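Local coordinates for protein acyl-CoA dehydrogenase (Mycobacterium thermoresistibile, PDB 3NF4) that probably oxidises acyl-CoA thioesters to their 2-enoyl-CoA products, using a bound flavin-adenine dinucleotide as the electron acceptor, at residues 363-366 against 367-371. Sequence-based numbering, arbitrary orientation.
With FAD (flavin-adenine dinucleotide), chain C.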
ATOM      1  N   GLU A 363       4.128  16.601  12.932  1.00 38.34           N
ATOM      2  CA  GLU A 363       3.133  16.333  13.971  1.00 38.85           C
ATOM      3  C   GLU A 363       2.422  14.988  13.813  1.00 39.05           C
ATOM      4  O   GLU A 363       2.043  14.361  14.810  1.00 39.35           O
ATOM      5  CB  GLU A 363       2.088  17.468  14.044  1.00 39.16           C
ATOM      6  CG  GLU A 363       2.631  18.704  14.729  1.00 40.48           C
ATOM      7  CD  GLU A 363       1.836  20.018  14.509  1.00 43.71           C
ATOM      8  OE1 GLU A 363       0.714  20.035  13.940  1.00 39.92           O
ATOM      9  OE2 GLU A 363       2.371  21.070  14.937  1.00 45.45           O
ATOM     10  N   ALA A 364       2.256  14.516  12.578  1.00 38.11           N
ATOM     11  CA  ALA A 364       1.451  13.307  12.364  1.00 37.19           C
ATOM     12  C   ALA A 364       2.148  12.012  12.820  1.00 37.12           C
ATOM     13  O   ALA A 364       1.469  11.061  13.234  1.00 35.96           O
ATOM     14  CB  ALA A 364       0.977  13.195  10.866  1.00 36.34           C
ATOM     15  N   LYS A 365       3.485  11.980  12.722  1.00 36.70           N
ATOM     16  CA  LYS A 365       4.269  10.775  13.046  1.00 37.24           C
ATOM     17  C   LYS A 365       4.016  10.234  14.464  1.00 38.20           C
ATOM     18  O   LYS A 365       3.854   9.035  14.626  1.00 37.93           O
ATOM     19  CB  LYS A 365       5.779  10.987  12.802  1.00 36.41           C
ATOM     20  CG  LYS A 365       6.640   9.766  13.066  1.00 37.22           C
ATOM     21  CD  LYS A 365       6.303   8.576  12.108  1.00 38.80           C
ATOM     22  CE  LYS A 365       5.902   7.333  12.908  1.00 38.45           C
ATOM     23  NZ  LYS A 365       5.582   6.135  12.064  1.00 37.30           N
ATOM     24  N   ILE A 366       3.973  11.105  15.476  1.00 40.01           N
ATOM     25  CA  ILE A 366       3.816  10.658  16.896  1.00 41.70           C
ATOM     26  C   ILE A 366       2.401  10.084  17.162  1.00 42.45           C
ATOM     27  O   ILE A 366       2.195   9.243  18.041  1.00 43.63           O
ATOM     28  CB  ILE A 366       4.145  11.815  17.908  1.00 43.12           C
ATOM     29  CG1 ILE A 366       4.172  11.337  19.394  1.00 46.14           C
ATOM     30  CG2 ILE A 366       3.125  12.941  17.792  1.00 40.47           C
ATOM     31  CD1 ILE A 366       5.071  10.093  19.708  1.00 46.19           C
ATOM     32  N   MET A 367       1.429  10.520  16.378  1.00 42.01           N
ATOM     33  CA  MET A 367       0.072  10.002  16.481  1.00 42.39           C
ATOM     34  C   MET A 367      -0.037   8.491  16.185  1.00 42.32           C
ATOM     35  O   MET A 367      -0.871   7.769  16.800  1.00 42.68           O
ATOM     36  CB  MET A 367      -0.834  10.820  15.565  1.00 41.83           C
ATOM     37  CG  MET A 367      -1.902  11.510  16.284  1.00 43.31           C
ATOM     38  SD  MET A 367      -2.011  13.232  15.847  1.00 44.89           S
ATOM     39  CE  MET A 367      -1.212  13.999  17.261  1.00 43.55           C
ATOM     40  N   GLN A 368       0.805   8.009  15.271  1.00 40.30           N
ATOM     41  CA  GLN A 368       0.899   6.570  15.011  1.00 40.44           C
ATOM     42  C   GLN A 368       1.466   5.783  16.231  1.00 41.90           C
ATOM     43  O   GLN A 368       1.349   4.538  16.291  1.00 41.48           O
ATOM     44  CB  GLN A 368       1.746   6.298  13.754  1.00 39.54           C
ATOM     45  CG  GLN A 368       1.139   6.806  12.421  1.00 38.91           C
ATOM     46  CD  GLN A 368       2.014   6.486  11.217  1.00 41.76           C
ATOM     47  OE1 GLN A 368       3.128   7.007  11.086  1.00 39.88           O
ATOM     48  NE2 GLN A 368       1.512   5.609  10.326  1.00 39.47           N
ATOM     49  N   ILE A 369       2.043   6.521  17.188  1.00 42.26           N
ATOM     50  CA  ILE A 369       2.815   5.952  18.288  1.00 44.20           C
ATOM     51  C   ILE A 369       2.122   6.019  19.663  1.00 46.46           C
ATOM     52  O   ILE A 369       2.026   4.998  20.339  1.00 48.40           O
ATOM     53  CB  ILE A 369       4.260   6.552  18.365  1.00 44.00           C
ATOM     54  CG1 ILE A 369       5.129   5.970  17.244  1.00 42.79           C
ATOM     55  CG2 ILE A 369       4.901   6.290  19.723  1.00 42.98           C
ATOM     56  CD1 ILE A 369       6.264   6.866  16.769  1.00 39.86           C
ATOM     57  N   PHE A 370       1.642   7.179  20.098  1.00 47.45           N
ATOM     58  CA  PHE A 370       1.000   7.199  21.416  1.00 49.25           C
ATOM     59  C   PHE A 370      -0.468   6.730  21.468  1.00 49.65           C
ATOM     60  O   PHE A 370      -1.083   6.498  20.432  1.00 49.11           O
ATOM     61  CB  PHE A 370       1.247   8.504  22.192  1.00 50.39           C
ATOM     62  CG  PHE A 370       0.698   9.762  21.545  1.00 50.94           C
ATOM     63  CD1 PHE A 370       1.297  10.993  21.837  1.00 53.47           C
ATOM     64  CD2 PHE A 370      -0.395   9.738  20.697  1.00 51.38           C
ATOM     65  CE1 PHE A 370       0.829  12.191  21.270  1.00 52.46           C
ATOM     66  CE2 PHE A 370      -0.885  10.927  20.124  1.00 52.09           C
ATOM     67  CZ  PHE A 370      -0.268  12.154  20.418  1.00 52.25           C
ATOM     68  N   GLU A 371      -0.977   6.524  22.689  1.00 50.66           N
ATOM     69  CA  GLU A 371      -2.322   5.989  22.924  1.00 50.77           C
ATOM     70  C   GLU A 371      -2.408   4.548  22.368  1.00 50.32           C
ATOM     71  O   GLU A 371      -3.450   4.108  21.879  1.00 51.39           O
ATOM     72  CB  GLU A 371      -3.337   6.934  22.257  1.00 50.43           C
ATOM     73  CG  GLU A 371      -4.687   7.121  22.922  1.00 50.91           C
ATOM     74  CD  GLU A 371      -4.633   7.557  24.395  1.00 57.49           C
ATOM     75  OE1 GLU A 371      -5.037   6.696  25.238  1.00 55.90           O
ATOM     76  OE2 GLU A 371      -4.257   8.746  24.715  1.00 56.93           O
TER
HETATM   77  PA  FAD C 384       7.868   0.240  23.214  1.00 65.11           P
HETATM   78  O1A FAD C 384       6.809  -0.402  24.067  1.00 65.34           O
HETATM   79  O2A FAD C 384       9.298   0.092  23.660  1.00 66.49           O
HETATM   80  O5B FAD C 384       7.761  -0.359  21.720  1.00 64.51           O
HETATM   81  C5B FAD C 384       8.764  -0.206  20.717  1.00 61.57           C
HETATM   82  C4B FAD C 384       8.310  -0.915  19.431  1.00 60.86           C
HETATM   83  O4B FAD C 384       8.028  -2.314  19.648  1.00 61.61           O
HETATM   84  C3B FAD C 384       7.038  -0.289  18.874  1.00 60.14           C
HETATM   85  O3B FAD C 384       7.147  -0.209  17.455  1.00 58.43           O
HETATM   86  C2B FAD C 384       5.938  -1.276  19.231  1.00 61.58           C
HETATM   87  O2B FAD C 384       4.806  -1.178  18.336  1.00 60.55           O
HETATM   88  C1B FAD C 384       6.683  -2.624  19.243  1.00 61.15           C
HETATM   89  N9A FAD C 384       5.987  -3.538  20.182  1.00 62.18           N
HETATM   90  C8A FAD C 384       5.925  -3.413  21.540  1.00 61.83           C
HETATM   91  N7A FAD C 384       5.162  -4.412  22.035  1.00 60.55           N
HETATM   92  C5A FAD C 384       4.752  -5.165  20.988  1.00 61.77           C
HETATM   93  C6A FAD C 384       3.968  -6.311  20.876  1.00 63.28           C
HETATM   94  N6A FAD C 384       3.438  -6.873  21.990  1.00 63.45           N
HETATM   95  N1A FAD C 384       3.737  -6.852  19.641  1.00 63.08           N
HETATM   96  C2A FAD C 384       4.255  -6.290  18.531  1.00 61.39           C
HETATM   97  N3A FAD C 384       5.004  -5.177  18.620  1.00 61.02           N
HETATM   98  C4A FAD C 384       5.265  -4.605  19.822  1.00 60.74           C
HETATM   99  N1  FAD C 384       2.073   8.046  28.345  1.00 76.42           N
HETATM  100  C2  FAD C 384       1.190   8.280  29.364  1.00 78.80           C
HETATM  101  O2  FAD C 384       0.868   7.360  30.160  1.00 80.23           O
HETATM  102  N3  FAD C 384       0.644   9.514  29.531  1.00 77.55           N
HETATM  103  C4  FAD C 384       0.954  10.539  28.695  1.00 75.96           C
HETATM  104  O4  FAD C 384       0.428  11.665  28.890  1.00 74.82           O
HETATM  105  C4X FAD C 384       1.855  10.318  27.635  1.00 73.88           C
HETATM  106  N5  FAD C 384       2.192  11.331  26.793  1.00 70.63           N
HETATM  107  C5X FAD C 384       3.087  11.102  25.796  1.00 69.21           C
HETATM  108  C6  FAD C 384       3.437  12.143  24.934  1.00 67.12           C
HETATM  109  C7  FAD C 384       4.352  11.938  23.901  1.00 65.86           C
HETATM  110  C7M FAD C 384       4.703  13.093  22.993  1.00 61.55           C
HETATM  111  C8  FAD C 384       4.914  10.666  23.743  1.00 66.62           C
HETATM  112  C8M FAD C 384       5.910  10.325  22.665  1.00 64.67           C
HETATM  113  C9  FAD C 384       4.556   9.631  24.603  1.00 68.49           C
HETATM  114  C9A FAD C 384       3.647   9.824  25.632  1.00 69.32           C
HETATM  115  N10 FAD C 384       3.315   8.794  26.455  1.00 72.46           N
HETATM  116  C10 FAD C 384       2.431   9.034  27.472  1.00 74.32           C
HETATM  117  C1' FAD C 384       3.921   7.438  26.279  1.00 72.65           C
HETATM  118  C2' FAD C 384       3.405   6.643  25.050  1.00 71.90           C
HETATM  119  O2' FAD C 384       2.050   6.209  25.284  1.00 71.46           O
HETATM  120  C3' FAD C 384       4.365   5.488  24.642  1.00 70.34           C
HETATM  121  O3' FAD C 384       5.579   6.084  24.164  1.00 68.73           O
HETATM  122  C4' FAD C 384       3.877   4.495  23.562  1.00 69.85           C
HETATM  123  O4' FAD C 384       2.543   4.027  23.830  1.00 72.09           O
HETATM  124  C5' FAD C 384       4.774   3.259  23.286  1.00 69.49           C
HETATM  125  O5' FAD C 384       5.607   2.761  24.362  1.00 69.88           O
HETATM  126  P   FAD C 384       7.227   2.809  24.248  1.00 68.79           P
HETATM  127  O1P FAD C 384       7.639   4.217  23.857  1.00 67.82           O
HETATM  128  O2P FAD C 384       7.860   2.215  25.475  1.00 69.14           O
HETATM  129  O3P FAD C 384       7.506   1.810  22.997  1.00 66.45           O
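Where helix 357-367 runs out, the carbonyl oxygen of I366 takes two backbone N-H groups. F370 N reaches I366 O at 3.0 Å, almost straight in line with the carbonyl bond, while I369 N comes at 2.9 Å to I366 O from well above the carbonyl plane. The same oxygen lies over one face of the F370 ring, toward its rim and 3.7 Å from the plane. F370 CD1 meets I366 CG1 at 3.8 Å, the two side chains crossing at roughly a right angle, and the ring turns its edge to C7 of the flavin. With I366 CG1 anti to the backbone N (chi1 -173°) and chi2 at 52°, CD1 touches I369 CG2 and, in a different direction, the flavin C8M methyl. One residue earlier, K365 bends at chi2 and chi3 until NZ donates to Q368 OE1, 2.8 Å away and above the amide plane. That ammonium also bonds Q344 OE1 and T340 O of the second subunit, while Q368 NE2 hydrogen-bonds D333 OD1. K328 NZ ties down M367 O. This helix C-terminus gives I366, I369, F370 and E371 to an FAD pocket shared with the middle domain and the second subunit, whose Q344 O also bonds FAD.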